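Local coordinates for protein Non-ribosomal peptide synthetase (Methanobrevibacter ruminantium, PDB 6VTJ) that probably carries a peptide thioester on a phosphopantetheine-bearing carrier domain and releases it by nucleotide-dependent reduction in the attached reductase domain, at residues G44-A49 / V63-I68; Q111-E116 / E381-F386; I142-I147 / F178-T183; G195-I200 / F231-D236. One frame throughout, in Å; residues are numbered along the deposited sequence.

Interaction 1: residues G44-A49 / V63-I68; sequences GTSLIA and VRYDDI. With PNS (4'-phosphopantetheine), chain B.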
# COMPACT_ATOMS: atom_id res chain seq x y z
N GLY A 44 4.85 17.11 -16.13
CA GLY A 44 3.85 16.08 -16.00
C GLY A 44 3.83 15.50 -14.59
O GLY A 44 4.85 15.38 -13.92
N THR A 45 2.63 15.15 -14.15
CA THR A 45 2.43 14.49 -12.87
C THR A 45 1.78 13.13 -13.10
O THR A 45 1.34 12.79 -14.21
CB THR A 45 1.54 15.32 -11.95
OG1 THR A 45 0.26 15.49 -12.56
CG2 THR A 45 2.18 16.69 -11.68
N SER A 46 1.70 12.37 -12.01
CA SER A 46 1.11 11.04 -12.07
C SER A 46 -0.37 11.09 -12.43
O SER A 46 -0.88 10.16 -13.07
CB SER A 46 1.32 10.34 -10.73
OG SER A 46 0.52 10.98 -9.75
N LEU A 47 -1.08 12.15 -12.04
CA LEU A 47 -2.48 12.23 -12.41
C LEU A 47 -2.67 12.77 -13.82
O LEU A 47 -3.63 12.39 -14.50
CB LEU A 47 -3.25 13.09 -11.40
CG LEU A 47 -3.33 12.46 -10.00
CD1 LEU A 47 -4.18 13.29 -9.05
CD2 LEU A 47 -3.83 11.02 -10.08
N ILE A 48 -1.77 13.64 -14.29
CA ILE A 48 -1.83 14.04 -15.70
C ILE A 48 -1.44 12.87 -16.59
O ILE A 48 -1.85 12.80 -17.76
CB ILE A 48 -0.93 15.27 -15.94
CG1 ILE A 48 -1.43 16.47 -15.14
CG2 ILE A 48 -0.91 15.63 -17.40
CD1 ILE A 48 -0.44 17.62 -15.11
N ALA A 49 -0.63 11.94 -16.08
CA ALA A 49 -0.28 10.76 -16.86
C ALA A 49 -1.51 9.96 -17.24
O ALA A 49 -1.55 9.33 -18.30
CB ALA A 49 0.71 9.90 -16.09
N VAL A 63 -2.24 1.19 -24.76
CA VAL A 63 -1.30 1.55 -23.71
C VAL A 63 -2.00 1.37 -22.37
O VAL A 63 -3.22 1.36 -22.27
CB VAL A 63 -0.77 3.00 -23.80
CG1 VAL A 63 0.34 3.10 -24.80
CG2 VAL A 63 -1.90 3.98 -24.11
N ARG A 64 -1.19 1.25 -21.33
CA ARG A 64 -1.72 1.29 -19.98
C ARG A 64 -0.85 2.22 -19.15
O ARG A 64 0.21 2.69 -19.59
CB ARG A 64 -1.81 -0.11 -19.36
CG ARG A 64 -0.47 -0.81 -19.21
CD ARG A 64 -0.61 -2.11 -18.43
NE ARG A 64 -1.18 -3.19 -19.24
CZ ARG A 64 -2.32 -3.81 -18.96
NH1 ARG A 64 -3.02 -3.45 -17.89
NH2 ARG A 64 -2.76 -4.78 -19.75
N TYR A 65 -1.33 2.48 -17.93
CA TYR A 65 -0.75 3.50 -17.06
C TYR A 65 0.74 3.28 -16.81
O TYR A 65 1.52 4.24 -16.80
CB TYR A 65 -1.53 3.51 -15.75
CG TYR A 65 -1.33 4.70 -14.84
CD1 TYR A 65 -1.43 6.00 -15.31
CD2 TYR A 65 -1.09 4.51 -13.49
CE1 TYR A 65 -1.26 7.08 -14.45
CE2 TYR A 65 -0.93 5.57 -12.63
CZ TYR A 65 -1.01 6.85 -13.10
OH TYR A 65 -0.83 7.90 -12.21
N ASP A 66 1.17 2.03 -16.57
CA ASP A 66 2.59 1.85 -16.23
C ASP A 66 3.51 2.12 -17.41
O ASP A 66 4.71 2.34 -17.21
CB ASP A 66 2.85 0.44 -15.66
CG ASP A 66 2.62 -0.68 -16.68
OD1 ASP A 66 3.16 -0.62 -17.81
OD2 ASP A 66 1.93 -1.66 -16.33
N ASP A 67 2.96 2.10 -18.63
CA ASP A 67 3.75 2.38 -19.83
C ASP A 67 4.40 3.75 -19.76
O ASP A 67 5.55 3.91 -20.18
CB ASP A 67 2.87 2.27 -21.07
CG ASP A 67 2.60 0.84 -21.46
OD1 ASP A 67 3.43 -0.03 -21.11
OD2 ASP A 67 1.57 0.57 -22.12
N ILE A 68 3.69 4.76 -19.25
CA ILE A 68 4.27 6.10 -19.26
C ILE A 68 5.30 6.27 -18.15
O ILE A 68 6.24 7.08 -18.30
CB ILE A 68 3.16 7.17 -19.23
CG1 ILE A 68 3.71 8.57 -18.96
CG2 ILE A 68 2.07 6.81 -18.27
CD1 ILE A 68 4.60 9.12 -20.08
O23 PNS B . 2.17 10.87 -7.89
P24 PNS B . 0.77 10.89 -8.31
O26 PNS B . -0.11 11.80 -7.64
O27 PNS B . 0.23 9.52 -7.89
C28 PNS B . -0.96 8.99 -8.40
C29 PNS B . -1.12 7.51 -8.11
C30 PNS B . -2.46 7.07 -8.62
C31 PNS B . -0.05 6.72 -8.85
C32 PNS B . -1.06 7.29 -6.58
O33 PNS B . -1.89 8.23 -5.97
C34 PNS B . -1.43 5.87 -6.16
O35 PNS B . -0.71 4.98 -6.50
N36 PNS B . -2.53 5.68 -5.44
C37 PNS B . -2.98 4.43 -4.92
C38 PNS B . -2.41 4.09 -3.56
C39 PNS B . -3.12 2.93 -2.93
O40 PNS B . -4.29 2.80 -3.01
N41 PNS B . -2.36 2.10 -2.29
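Ala49 and Ile68 mark the nearest approach of the two backbones, their CA atoms 6.9 Å apart, each in the first turns of its helix. Thr45 is the N-cap of helix 46-58, its OG1 accepting from Ile48 N. The side-chain contact rests mainly on Tyr65. With its CG anti to the backbone N (chi1 -165°), the ring runs across to the other helix, and OH donates to Ser46 O in the plane of the ring; the 2.4 Å between Tyr65 OH and Ser46 O is very short, so the exact length is doubtful. Ala49 CB lies obliquely against the ring, 3.8 Å from Tyr65 CE1, and also touches Ile68 CG2 at 4.0 Å.

Ser46 is the attachment point of a carrier protein: its OG is covalently bonded to P24 of the 4'-phosphopantetheine. The arm leaves past both segments, with PNS C31 3.6 Å from Tyr65 OH and PNS C28 3.9 Å from Leu47 CD2. The prosthetic group is also hydrogen-bonded to Lys222 NZ, His223 N and Ala338 N. Around the pair, Ile68 packs on Leu52 and Ile53 of helix 46-58, on Phe24 of helix 15-28 and on Leu77 of helix 74-82, while Ile48 meets Ile27 and Leu28 of helix 15-28.

Interaction 2: residues Q111-E116 / E381-F386; sequences QENTWE and EKSRVF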
# COMPACT_ATOMS: atom_id res chain seq x y z
N GLN A 111 10.26 -21.58 8.17
CA GLN A 111 9.70 -22.88 8.52
C GLN A 111 9.32 -22.99 9.99
O GLN A 111 8.48 -23.82 10.35
CB GLN A 111 10.67 -24.01 8.15
CG GLN A 111 10.72 -24.33 6.67
CD GLN A 111 9.40 -24.01 5.95
OE1 GLN A 111 8.37 -24.66 6.18
NE2 GLN A 111 9.44 -23.00 5.08
N GLU A 112 9.88 -22.14 10.85
CA GLU A 112 9.49 -22.13 12.25
C GLU A 112 8.17 -21.41 12.50
O GLU A 112 7.66 -21.47 13.62
CB GLU A 112 10.59 -21.49 13.10
CG GLU A 112 12.00 -22.01 12.81
CD GLU A 112 13.06 -21.36 13.69
OE1 GLU A 112 12.71 -20.46 14.49
OE2 GLU A 112 14.25 -21.75 13.59
N ASN A 113 7.58 -20.77 11.48
CA ASN A 113 6.40 -19.91 11.65
C ASN A 113 5.12 -20.74 11.49
O ASN A 113 4.41 -20.68 10.49
CB ASN A 113 6.44 -18.74 10.67
CG ASN A 113 5.33 -17.73 10.93
OD1 ASN A 113 4.94 -17.53 12.08
ND2 ASN A 113 4.80 -17.11 9.87
N THR A 114 4.81 -21.51 12.53
CA THR A 114 3.71 -22.45 12.47
C THR A 114 2.69 -22.17 13.57
O THR A 114 2.98 -21.47 14.55
CB THR A 114 4.21 -23.88 12.63
OG1 THR A 114 4.88 -23.98 13.89
CG2 THR A 114 5.19 -24.23 11.49
N TRP A 115 1.50 -22.76 13.42
CA TRP A 115 0.56 -22.75 14.53
C TRP A 115 1.19 -23.37 15.78
O TRP A 115 0.97 -22.89 16.90
CB TRP A 115 -0.72 -23.49 14.16
CG TRP A 115 -1.57 -23.74 15.36
CD1 TRP A 115 -1.66 -24.91 16.07
CD2 TRP A 115 -2.42 -22.80 16.03
NE1 TRP A 115 -2.53 -24.75 17.14
CE2 TRP A 115 -3.00 -23.46 17.14
CE3 TRP A 115 -2.74 -21.45 15.81
CZ2 TRP A 115 -3.89 -22.83 18.01
CZ3 TRP A 115 -3.63 -20.82 16.68
CH2 TRP A 115 -4.19 -21.51 17.77
N GLU A 116 1.96 -24.45 15.61
CA GLU A 116 2.53 -25.13 16.76
C GLU A 116 3.42 -24.20 17.56
O GLU A 116 3.31 -24.12 18.80
CB GLU A 116 3.31 -26.37 16.30
CG GLU A 116 3.94 -27.15 17.46
CD GLU A 116 4.33 -28.57 17.06
OE1 GLU A 116 5.54 -28.87 17.11
OE2 GLU A 116 3.44 -29.37 16.72
N GLU A 381 8.61 -15.44 19.75
CA GLU A 381 9.73 -15.09 18.86
C GLU A 381 9.68 -15.81 17.50
O GLU A 381 10.01 -15.21 16.47
CB GLU A 381 11.06 -15.38 19.57
CG GLU A 381 12.23 -14.48 19.14
CD GLU A 381 12.78 -14.82 17.77
N LYS A 382 9.32 -17.09 17.48
CA LYS A 382 9.30 -17.81 16.20
C LYS A 382 8.11 -17.44 15.32
O LYS A 382 8.09 -17.83 14.14
CB LYS A 382 9.30 -19.33 16.44
CG LYS A 382 10.54 -19.85 17.15
CD LYS A 382 10.49 -21.36 17.36
CE LYS A 382 11.87 -21.89 17.73
NZ LYS A 382 11.93 -23.38 17.64
N SER A 383 7.11 -16.74 15.84
CA SER A 383 5.97 -16.31 15.02
C SER A 383 6.36 -15.00 14.35
O SER A 383 6.20 -13.93 14.93
CB SER A 383 4.72 -16.16 15.86
OG SER A 383 4.44 -17.38 16.55
N ARG A 384 6.86 -15.09 13.12
CA ARG A 384 7.51 -13.95 12.49
C ARG A 384 6.69 -13.24 11.42
O ARG A 384 6.91 -12.04 11.20
CB ARG A 384 8.85 -14.38 11.90
CG ARG A 384 9.95 -14.50 12.95
CD ARG A 384 11.32 -14.90 12.34
NE ARG A 384 12.29 -15.16 13.41
CZ ARG A 384 12.57 -16.36 13.92
NH1 ARG A 384 11.99 -17.46 13.45
NH2 ARG A 384 13.45 -16.47 14.91
N VAL A 385 5.76 -13.90 10.75
CA VAL A 385 5.11 -13.32 9.58
C VAL A 385 3.62 -13.56 9.67
O VAL A 385 3.17 -14.67 9.97
CB VAL A 385 5.66 -13.92 8.27
CG1 VAL A 385 4.85 -13.41 7.09
CG2 VAL A 385 7.14 -13.56 8.08
N PHE A 386 2.84 -12.52 9.43
CA PHE A 386 1.40 -12.64 9.56
C PHE A 386 0.70 -12.00 8.36
O PHE A 386 1.25 -11.11 7.70
CB PHE A 386 0.91 -11.99 10.84
CG PHE A 386 1.59 -12.53 12.06
CD1 PHE A 386 1.10 -13.66 12.69
CD2 PHE A 386 2.71 -11.90 12.57
CE1 PHE A 386 1.73 -14.15 13.82
CE2 PHE A 386 3.35 -12.40 13.70
CZ PHE A 386 2.86 -13.51 14.32
O HOH W 1 14.40 -19.12 15.80
O HOH W 2 4.06 -19.00 14.69
O HOH W 3 1.86 -16.73 11.74
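Asn113 and Ser383 bring the two backbones together, CA to CA 4.9 Å, where the chain folds through an inverse gamma turn centred on Asn113. CG anti to the backbone N (chi1 -173°) carries the Asn113 amide to the other segment, where Asn113 ND2 donates to Val385 O at 2.9 Å, on a lone pair in the carbonyl plane. ND2 has a second acceptor in Glu279 O. OD1 takes a weak bond from Arg384 N and is also met by two waters, one shared with Ser383 OG and Thr114 O, the other with Val385 O. An alanine here would probably leave Val385 O without its amide donor and both waters without one of their anchors.

The amide thus pins the loop before helix 115-120 to the start of strand 385-388, which runs parallel to strand 313-322 in the large sheet of the reductase. Glu112 makes a salt bridge, with Arg384 NH1 3.3 Å from Glu112 OE1. The acceptor lies in the guanidinium plane, whereas the donor stands 55° above the carboxylate plane. A water joins Glu112 OE1 to Arg384 NH2, and Glu381 O covers one guanidinium face. Lys382 crosses Glu112 at about a right angle, Lys382 CG 3.5 Å from Glu112 OE1.

Interaction 3: residues I142-I147 / F178-T183; sequences ILYEFI and FDEDFT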
# COMPACT_ATOMS: atom_id res chain seq x y z
N ILE A 142 -2.79 3.12 14.83
CA ILE A 142 -1.92 2.39 15.76
C ILE A 142 -1.71 3.20 17.03
O ILE A 142 -1.75 2.67 18.14
CB ILE A 142 -0.59 2.02 15.10
CG1 ILE A 142 -0.80 1.01 13.95
CG2 ILE A 142 0.40 1.50 16.17
CD1 ILE A 142 0.47 0.65 13.17
N LEU A 143 -1.48 4.51 16.90
CA LEU A 143 -1.28 5.34 18.08
C LEU A 143 -2.56 5.39 18.92
O LEU A 143 -2.52 5.28 20.16
CB LEU A 143 -0.84 6.75 17.67
CG LEU A 143 -0.98 7.87 18.69
CD1 LEU A 143 -0.07 7.58 19.87
CD2 LEU A 143 -0.61 9.21 18.07
N TYR A 144 -3.69 5.58 18.26
CA TYR A 144 -4.98 5.53 18.94
C TYR A 144 -5.15 4.25 19.75
O TYR A 144 -5.40 4.29 20.96
CB TYR A 144 -6.10 5.66 17.92
CG TYR A 144 -7.47 5.71 18.52
CD1 TYR A 144 -7.93 6.86 19.15
CD2 TYR A 144 -8.32 4.61 18.45
CE1 TYR A 144 -9.18 6.92 19.70
CE2 TYR A 144 -9.58 4.66 19.00
CZ TYR A 144 -10.01 5.83 19.62
OH TYR A 144 -11.27 5.90 20.18
N GLU A 145 -4.98 3.09 19.10
CA GLU A 145 -5.19 1.83 19.81
C GLU A 145 -4.16 1.62 20.90
O GLU A 145 -4.46 0.99 21.93
CB GLU A 145 -5.17 0.64 18.85
CG GLU A 145 -6.30 0.62 17.84
CD GLU A 145 -7.69 0.48 18.47
OE1 GLU A 145 -7.82 -0.15 19.55
OE2 GLU A 145 -8.65 1.02 17.87
N PHE A 146 -2.93 2.11 20.71
CA PHE A 146 -1.94 1.96 21.76
C PHE A 146 -2.36 2.74 23.00
O PHE A 146 -2.29 2.23 24.12
CB PHE A 146 -0.56 2.41 21.28
CG PHE A 146 0.54 2.21 22.29
CD1 PHE A 146 0.78 3.15 23.28
CD2 PHE A 146 1.31 1.05 22.28
CE1 PHE A 146 1.78 2.95 24.24
CE2 PHE A 146 2.31 0.84 23.23
CZ PHE A 146 2.55 1.80 24.20
N ILE A 147 -2.77 3.99 22.80
CA ILE A 147 -3.29 4.80 23.90
C ILE A 147 -4.40 4.06 24.61
O ILE A 147 -4.46 4.03 25.85
CB ILE A 147 -3.78 6.16 23.38
CG1 ILE A 147 -2.61 7.03 22.93
CG2 ILE A 147 -4.60 6.89 24.42
CD1 ILE A 147 -3.04 8.04 21.86
N PHE A 178 -9.65 11.98 15.66
CA PHE A 178 -10.27 11.42 16.85
C PHE A 178 -11.39 12.32 17.37
O PHE A 178 -11.28 13.55 17.35
CB PHE A 178 -9.28 11.22 17.99
CG PHE A 178 -8.08 10.40 17.65
CD1 PHE A 178 -8.07 9.58 16.52
CD2 PHE A 178 -6.96 10.42 18.48
CE1 PHE A 178 -6.97 8.82 16.21
CE2 PHE A 178 -5.85 9.66 18.18
CZ PHE A 178 -5.85 8.86 17.02
N ASP A 179 -12.44 11.66 17.87
CA ASP A 179 -13.43 12.31 18.71
C ASP A 179 -12.83 12.68 20.06
O ASP A 179 -12.94 13.83 20.50
CB ASP A 179 -14.63 11.39 18.90
CG ASP A 179 -15.41 11.17 17.62
OD1 ASP A 179 -15.55 12.13 16.82
OD2 ASP A 179 -15.88 10.02 17.42
N GLU A 180 -12.21 11.71 20.74
CA GLU A 180 -11.48 11.99 21.97
C GLU A 180 -10.36 12.98 21.72
O GLU A 180 -9.69 12.94 20.68
CB GLU A 180 -10.85 10.72 22.56
CG GLU A 180 -11.77 9.60 22.90
CD GLU A 180 -11.68 8.53 21.87
OE1 GLU A 180 -11.62 8.89 20.68
OE2 GLU A 180 -11.66 7.34 22.23
N ASP A 181 -10.13 13.83 22.70
CA ASP A 181 -8.97 14.71 22.73
C ASP A 181 -7.93 14.05 23.62
O ASP A 181 -8.06 14.05 24.85
CB ASP A 181 -9.37 16.10 23.22
CG ASP A 181 -8.22 17.08 23.19
OD1 ASP A 181 -7.08 16.65 22.93
OD2 ASP A 181 -8.46 18.29 23.40
N PHE A 182 -6.89 13.47 23.02
CA PHE A 182 -5.79 12.90 23.79
C PHE A 182 -4.57 13.82 23.82
O PHE A 182 -3.44 13.35 24.01
CB PHE A 182 -5.46 11.52 23.25
CG PHE A 182 -6.44 10.46 23.67
CD1 PHE A 182 -6.84 10.35 25.00
CD2 PHE A 182 -7.00 9.59 22.74
CE1 PHE A 182 -7.77 9.36 25.41
CE2 PHE A 182 -7.92 8.60 23.13
CZ PHE A 182 -8.31 8.50 24.47
N THR A 183 -4.79 15.14 23.69
CA THR A 183 -3.70 16.12 23.74
C THR A 183 -2.98 16.08 25.07
O THR A 183 -1.75 16.23 25.13
CB THR A 183 -4.23 17.54 23.53
OG1 THR A 183 -4.88 17.64 22.27
CG2 THR A 183 -3.09 18.58 23.62
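Tyr144 carries the aromatic part of the contact, turning the edge of its ring to the face of Phe178 in a T-shaped pair. The ring centroids are 4.6 Å apart and the planes meet at 54°. Tyr144 CD1 sits over the centre of the Phe178 ring, and at the rim Phe178 CZ presses to 3.3 Å from Tyr144 CB, a tight fit. With CG anti to the backbone N (chi1 -176°), the Tyr144 ring is carried alongside Phe178. Tyr144 CE1 also meets the edge of Phe182, 4.0 Å from Phe182 CE2.

One polar bond crosses between the segments: Tyr144 OH donates to the syn lone pair of Glu180 OE2 at 2.5 Å. The carboxylate stands at the edge of the tyrosine ring, its plane turned 66° from it.

Helix 137-149, which carries Tyr144 and Ile147, is the crossover helix between the parallel strands 129-132 and 154-158, a beta-alpha-beta unit of the Rossmann-like reductase. Leu143 and Phe146 face that sheet.

The CH-pi contact belongs to Ile147, whose CG2 stands almost on the normal of the Phe182 ring, 3.8 Å from its centroid. On the opposite face Glu180 CB lies toward the rim, so the phenyl ring is held between two aliphatic groups.

Within the loop, Asp181 forms an Asx turn: its OD1 accepts from Thr183 N at 2.8 Å and also from Thr183 OG1.

Interaction 4: residues G195-I200 / F231-D236; sequences GDITEI and FRVNVD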
# COMPACT_ATOMS: atom_id res chain seq x y z
N GLY A 195 11.95 13.76 13.42
CA GLY A 195 12.79 12.79 12.75
C GLY A 195 12.20 12.31 11.45
O GLY A 195 11.01 12.50 11.16
N ASP A 196 13.06 11.64 10.68
CA ASP A 196 12.82 11.17 9.33
C ASP A 196 13.53 9.83 9.23
O ASP A 196 14.75 9.77 9.43
CB ASP A 196 13.39 12.19 8.32
CG ASP A 196 13.04 11.88 6.87
OD1 ASP A 196 12.85 10.69 6.50
OD2 ASP A 196 13.00 12.86 6.09
N ILE A 197 12.80 8.75 8.92
CA ILE A 197 13.47 7.45 8.93
C ILE A 197 14.54 7.35 7.84
O ILE A 197 15.42 6.48 7.94
CB ILE A 197 12.46 6.27 8.83
CG1 ILE A 197 11.70 6.27 7.50
CG2 ILE A 197 11.52 6.24 10.04
CD1 ILE A 197 10.91 4.97 7.24
N THR A 198 14.51 8.22 6.82
CA THR A 198 15.54 8.18 5.77
C THR A 198 16.87 8.78 6.21
O THR A 198 17.87 8.61 5.49
CB THR A 198 15.09 8.91 4.50
OG1 THR A 198 14.87 10.30 4.78
CG2 THR A 198 13.84 8.29 3.92
N GLU A 199 16.91 9.49 7.33
CA GLU A 199 18.14 9.99 7.92
C GLU A 199 18.45 9.13 9.13
O GLU A 199 17.72 9.16 10.12
CB GLU A 199 18.01 11.45 8.31
CG GLU A 199 17.72 12.38 7.15
CD GLU A 199 18.78 12.29 6.08
OE1 GLU A 199 18.43 12.36 4.88
OE2 GLU A 199 19.97 12.14 6.45
N ILE A 200 19.55 8.38 9.06
CA ILE A 200 19.90 7.46 10.14
C ILE A 200 20.26 8.21 11.42
O ILE A 200 19.96 7.74 12.53
CB ILE A 200 21.03 6.53 9.66
CG1 ILE A 200 21.36 5.47 10.72
CG2 ILE A 200 22.26 7.33 9.21
CD1 ILE A 200 21.67 4.10 10.11
N PHE A 231 12.08 3.95 -2.81
CA PHE A 231 13.05 3.02 -2.23
C PHE A 231 13.77 3.64 -1.04
O PHE A 231 14.24 2.91 -0.16
CB PHE A 231 14.07 2.58 -3.29
CG PHE A 231 13.48 1.72 -4.38
CD1 PHE A 231 13.14 0.40 -4.15
CD2 PHE A 231 13.31 2.23 -5.66
CE1 PHE A 231 12.61 -0.40 -5.17
CE2 PHE A 231 12.78 1.46 -6.67
CZ PHE A 231 12.43 0.14 -6.43
N ARG A 232 13.89 4.97 -1.00
CA ARG A 232 14.53 5.59 0.16
C ARG A 232 13.65 5.44 1.39
O ARG A 232 14.14 5.14 2.48
CB ARG A 232 14.80 7.08 -0.10
CG ARG A 232 15.87 7.38 -1.12
CD ARG A 232 17.23 7.46 -0.48
NE ARG A 232 17.35 8.63 0.39
CZ ARG A 232 17.69 8.58 1.68
NH1 ARG A 232 17.92 7.39 2.26
NH2 ARG A 232 17.78 9.70 2.39
N VAL A 233 12.35 5.69 1.24
CA VAL A 233 11.44 5.59 2.39
C VAL A 233 11.20 4.13 2.74
O VAL A 233 11.30 3.73 3.91
CB VAL A 233 10.12 6.32 2.12
CG1 VAL A 233 9.15 6.11 3.28
CG2 VAL A 233 10.35 7.81 1.88
N ASN A 234 10.88 3.31 1.74
CA ASN A 234 10.40 1.96 1.99
C ASN A 234 11.52 0.95 2.23
O ASN A 234 11.26 -0.10 2.82
CB ASN A 234 9.53 1.51 0.83
CG ASN A 234 8.24 2.28 0.76
OD1 ASN A 234 8.03 3.21 1.54
ND2 ASN A 234 7.38 1.92 -0.19
N VAL A 235 12.74 1.23 1.78
CA VAL A 235 13.82 0.27 1.99
C VAL A 235 14.89 0.85 2.91
O VAL A 235 15.18 0.27 3.96
CB VAL A 235 14.46 -0.19 0.66
CG1 VAL A 235 15.52 -1.22 0.96
CG2 VAL A 235 13.42 -0.77 -0.26
N ASP A 236 15.49 1.98 2.52
CA ASP A 236 16.54 2.58 3.34
C ASP A 236 16.02 2.92 4.73
O ASP A 236 16.76 2.81 5.72
CB ASP A 236 17.11 3.83 2.67
CG ASP A 236 17.81 3.55 1.33
OD1 ASP A 236 18.17 2.39 1.03
OD2 ASP A 236 18.00 4.51 0.55
O HOH W 4 19.96 6.73 4.72
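Arg232 lays one face of its guanidinium over Thr198, with Arg232 NH2 3.5 Å from Thr198 CB and Thr198 CG2 farther out toward the rim. Bends at chi2 (-90°) and chi3 turn CD and then NE, and the guanidinium ends beside the turn. There Arg232 NH2 donates to Thr198 O at 3.3 Å, from above the carbonyl plane, and NH1 adds a weak bond to the same oxygen. A water donating to Thr198 O accepts from Arg232 NH1, so this carbonyl is gripped by three donors. At the guanidinium edge lie two acidic groups: Glu199 OE1 makes a long salt bridge, 3.7 Å from Arg232 NH2, and Asp236 OD2 forms another with Arg232 NH1 through a weak hydrogen bond. An alanine in place of Arg232 would probably leave Glu199 and Asp236 without the charge between them and Thr198 O without both guanidinium donors.

The turn itself is type I, from Asp196 to Glu199. The bond from Thr198 N to Asp196 OD1 closes an Asx turn; Thr198 OG1 adds a second from the same face, fixing the threonine. Thr198 CG2 then rests 3.5 Å from Arg232 O, and Ile197 CD1 3.6 Å from Val233 O.

Thus the loop after strand 190-194 packs on helix 229-246 at its pi-type turn, residues 232-236; Ile197 O is held by Asn240 further along that helix, and Asn234 bonds to Ser295 of helix 291-308.

From the N terminus, interaction 1 comes first and closes a short loop of 13 residues inside the carrier domain, joining helix 46-58 to helix 65-70. Interaction 2 then opens, and its partner returns only 264 residues later, bringing the loop ahead of helix 115-120 to strand 385-388 of the reductase sheet. Nested in that long excursion are interactions 3 and 4, in series, each spanning 30 residues: the first sets the loop after helix 166-177 against helix 137-149, the second the loop after strand 190-194 against helix 229-246. None of the four cross. Interactions 1 and 2 lie on opposite sides of the chain's centre, their own centres about 40 Å apart.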